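Local coordinates for protein thiosulfate sulfurtransferase RDL2, mitochondrial (Saccharomyces cerevisiae, PDB 6K6R) that catalyses the transfer of sulfane sulfur from thiosulfate to cyanide, yielding thiocyanate and sulfite in mitochondria, at residues Val52-Pro57 / Val110-Ala115. Numbering follows the deposited sequence.
Sequences VDVREP and VRAKTA
Val54 and Arg111 bring the end of strand 49-53 against helix 111-121, which in this rhodanese fold follows the active-site loop with Cys106, present as S-mercaptocysteine and predicted to be the persulfide-forming catalytic residue. Val54 points its two methyls at one side of the helix: CG1 meets Ala115 CB at 3.6 Å, while CG2 rests 4.0 Å from Ala112 N, and Phe104 of the central sheet touches both Val54 and Ala115. Arg111 reaches back over the loop, its chain bent at chi3 (104°), so that Arg111 NH2 comes 3.4 Å from Arg55 CA. Glu56 N, 3.2 Å from Arg111 NH2, is a fellow donor; Glu59 OE1 reconciles the two, accepting from Glu56 N and forming a salt bridge with Arg111 NH2. Glu56 OE1 hydrogen-bonds Ser75 OG and pairs with Lys58 in a salt bridge. Behind this shell Asp53 OD1 accepts from Arg55 N at 165°, an Asx turn, and Arg55 grips the carboxylate side-on, NE on OD1 and NH2 2.7 Å from Asp53 OD2. An alanine in place of Arg55 would probably leave the buried Asp53 carboxylate without its countercharge and freer to turn. A bridging water donates to Val54 O and Glu56 OE2 and accepts from Arg111 NH2 at 3.0 Å.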
ATOM      1  N   VAL A  52      -0.520  -1.646  -0.345  1.00 18.42           N
ATOM      2  CA  VAL A  52      -1.155  -0.405   0.086  1.00 20.37           C
ATOM      3  C   VAL A  52      -1.099   0.597  -1.059  1.00 15.91           C
ATOM      4  O   VAL A  52      -0.012   0.971  -1.517  1.00 20.14           O
ATOM      5  CB  VAL A  52      -0.485   0.166   1.344  1.00 22.82           C
ATOM      6  CG1 VAL A  52      -1.069   1.530   1.683  1.00 30.90           C
ATOM      7  CG2 VAL A  52      -0.647  -0.793   2.513  1.00 14.24           C
ATOM      8  N   ASP A  53      -2.271   1.033  -1.516  1.00 29.28           N
ATOM      9  CA  ASP A  53      -2.382   2.092  -2.512  1.00 25.22           C
ATOM     10  C   ASP A  53      -2.526   3.423  -1.784  1.00 18.07           C
ATOM     11  O   ASP A  53      -3.464   3.609  -0.999  1.00 25.79           O
ATOM     12  CB  ASP A  53      -3.576   1.843  -3.434  1.00 25.38           C
ATOM     13  CG  ASP A  53      -3.580   2.746  -4.659  1.00 32.64           C
ATOM     14  OD1 ASP A  53      -2.943   3.821  -4.629  1.00 34.25           O
ATOM     15  OD2 ASP A  53      -4.226   2.376  -5.661  1.00 38.41           O
ATOM     16  N   VAL A  54      -1.599   4.347  -2.041  1.00 20.36           N
ATOM     17  CA  VAL A  54      -1.574   5.625  -1.339  1.00 27.14           C
ATOM     18  C   VAL A  54      -2.137   6.762  -2.176  1.00 29.68           C
ATOM     19  O   VAL A  54      -2.109   7.918  -1.732  1.00 23.16           O
ATOM     20  CB  VAL A  54      -0.147   5.962  -0.866  1.00 17.82           C
ATOM     21  CG1 VAL A  54       0.396   4.832  -0.012  1.00 20.63           C
ATOM     22  CG2 VAL A  54       0.761   6.223  -2.056  1.00 20.62           C
ATOM     23  N   ARG A  55      -2.651   6.473  -3.369  1.00 29.80           N
ATOM     24  CA  ARG A  55      -3.285   7.504  -4.173  1.00 25.49           C
ATOM     25  C   ARG A  55      -4.572   7.982  -3.506  1.00 28.12           C
ATOM     26  O   ARG A  55      -5.086   7.374  -2.561  1.00 26.74           O
ATOM     27  CB  ARG A  55      -3.592   6.987  -5.577  1.00 29.07           C
ATOM     28  CG  ARG A  55      -2.375   6.732  -6.445  1.00 25.91           C
ATOM     29  CD  ARG A  55      -2.782   6.003  -7.711  1.00 23.01           C
ATOM     30  NE  ARG A  55      -3.667   4.882  -7.412  1.00 26.82           N
ATOM     31  CZ  ARG A  55      -4.472   4.307  -8.300  1.00 27.75           C
ATOM     32  NH1 ARG A  55      -4.508   4.750  -9.549  1.00 32.57           N
ATOM     33  NH2 ARG A  55      -5.244   3.291  -7.937  1.00 28.53           N
ATOM     34  N   GLU A  56      -5.094   9.094  -4.012  1.00 31.21           N
ATOM     35  CA  GLU A  56      -6.375   9.585  -3.542  1.00 35.10           C
ATOM     36  C   GLU A  56      -7.499   8.707  -4.087  1.00 33.33           C
ATOM     37  O   GLU A  56      -7.393   8.168  -5.193  1.00 39.10           O
ATOM     38  CB  GLU A  56      -6.582  11.034  -3.975  1.00 26.15           C
ATOM     39  CG  GLU A  56      -5.733  12.029  -3.204  1.00 20.08           C
ATOM     40  CD  GLU A  56      -5.891  11.885  -1.703  1.00 28.64           C
ATOM     41  OE1 GLU A  56      -7.044  11.779  -1.235  1.00 33.79           O
ATOM     42  OE2 GLU A  56      -4.866  11.875  -0.990  1.00 28.17           O
ATOM     43  N   PRO A  57      -8.583   8.536  -3.324  1.00 32.25           N
ATOM     44  CA  PRO A  57      -9.712   7.734  -3.828  1.00 35.68           C
ATOM     45  C   PRO A  57     -10.222   8.213  -5.173  1.00 35.87           C
ATOM     46  O   PRO A  57     -10.795   7.422  -5.935  1.00 30.28           O
ATOM     47  CB  PRO A  57     -10.773   7.896  -2.732  1.00 26.47           C
ATOM     48  CG  PRO A  57     -10.010   8.257  -1.509  1.00 23.50           C
ATOM     49  CD  PRO A  57      -8.834   9.061  -1.972  1.00 26.33           C
ATOM     50  N   VAL A 110       6.738  11.790  -4.292  1.00 40.55           N
ATOM     51  CA  VAL A 110       7.259  11.235  -3.052  1.00 26.83           C
ATOM     52  C   VAL A 110       6.138  10.686  -2.170  1.00 31.09           C
ATOM     53  O   VAL A 110       6.325  10.521  -0.965  1.00 28.39           O
ATOM     54  CB  VAL A 110       8.102  12.275  -2.297  1.00 43.13           C
ATOM     55  CG1 VAL A 110       9.248  12.760  -3.169  1.00 30.96           C
ATOM     56  CG2 VAL A 110       7.232  13.446  -1.864  1.00 31.19           C
ATOM     57  N   ARG A 111       4.976  10.391  -2.756  1.00 26.15           N
ATOM     58  CA  ARG A 111       3.831   9.964  -1.956  1.00 28.36           C
ATOM     59  C   ARG A 111       4.092   8.621  -1.283  1.00 27.13           C
ATOM     60  O   ARG A 111       3.927   8.486  -0.065  1.00 26.80           O
ATOM     61  CB  ARG A 111       2.577   9.898  -2.827  1.00 29.89           C
ATOM     62  CG  ARG A 111       1.891  11.239  -3.022  1.00 33.76           C
ATOM     63  CD  ARG A 111       1.151  11.294  -4.348  1.00 30.69           C
ATOM     64  NE  ARG A 111      -0.292  11.157  -4.172  1.00 30.95           N
ATOM     65  CZ  ARG A 111      -1.133  10.807  -5.140  1.00 33.15           C
ATOM     66  NH1 ARG A 111      -0.678  10.554  -6.359  1.00 23.60           N
ATOM     67  NH2 ARG A 111      -2.432  10.709  -4.888  1.00 37.53           N
ATOM     68  N   ALA A 112       4.497   7.613  -2.060  1.00 26.57           N
ATOM     69  CA  ALA A 112       4.737   6.294  -1.485  1.00 28.99           C
ATOM     70  C   ALA A 112       5.910   6.317  -0.512  1.00 20.52           C
ATOM     71  O   ALA A 112       5.878   5.647   0.526  1.00 14.97           O
ATOM     72  CB  ALA A 112       4.983   5.272  -2.592  1.00 27.63           C
ATOM     73  N   LYS A 113       6.955   7.082  -0.835  1.00 23.63           N
ATOM     74  CA  LYS A 113       8.090   7.202   0.073  1.00 16.83           C
ATOM     75  C   LYS A 113       7.669   7.824   1.398  1.00 18.40           C
ATOM     76  O   LYS A 113       8.140   7.412   2.465  1.00 25.73           O
ATOM     77  CB  LYS A 113       9.199   8.026  -0.584  1.00 21.52           C
ATOM     78  CG  LYS A 113      10.352   8.376   0.342  1.00 30.05           C
ATOM     79  CD  LYS A 113      11.534   8.933  -0.434  1.00 29.91           C
ATOM     80  CE  LYS A 113      12.819   8.202  -0.078  1.00 31.97           C
ATOM     81  NZ  LYS A 113      13.348   8.623   1.248  1.00 26.30           N
ATOM     82  N   THR A 114       6.770   8.810   1.352  1.00 20.16           N
ATOM     83  CA  THR A 114       6.303   9.442   2.581  1.00 19.21           C
ATOM     84  C   THR A 114       5.401   8.508   3.377  1.00 14.50           C
ATOM     85  O   THR A 114       5.452   8.492   4.613  1.00 21.24           O
ATOM     86  CB  THR A 114       5.571  10.745   2.257  1.00 23.38           C
ATOM     87  OG1 THR A 114       6.308  11.479   1.271  1.00 22.45           O
ATOM     88  CG2 THR A 114       5.428  11.595   3.504  1.00 17.77           C
ATOM     89  N   ALA A 115       4.571   7.721   2.690  1.00 13.03           N
ATOM     90  CA  ALA A 115       3.662   6.817   3.390  1.00 15.92           C
ATOM     91  C   ALA A 115       4.421   5.701   4.096  1.00 22.35           C
ATOM     92  O   ALA A 115       4.074   5.322   5.220  1.00 22.17           O
ATOM     93  CB  ALA A 115       2.642   6.237   2.412  1.00 16.38           C
TER
HETATM   94  O   HOH W   1      -2.263  10.884  -1.935  1.00 24.46           O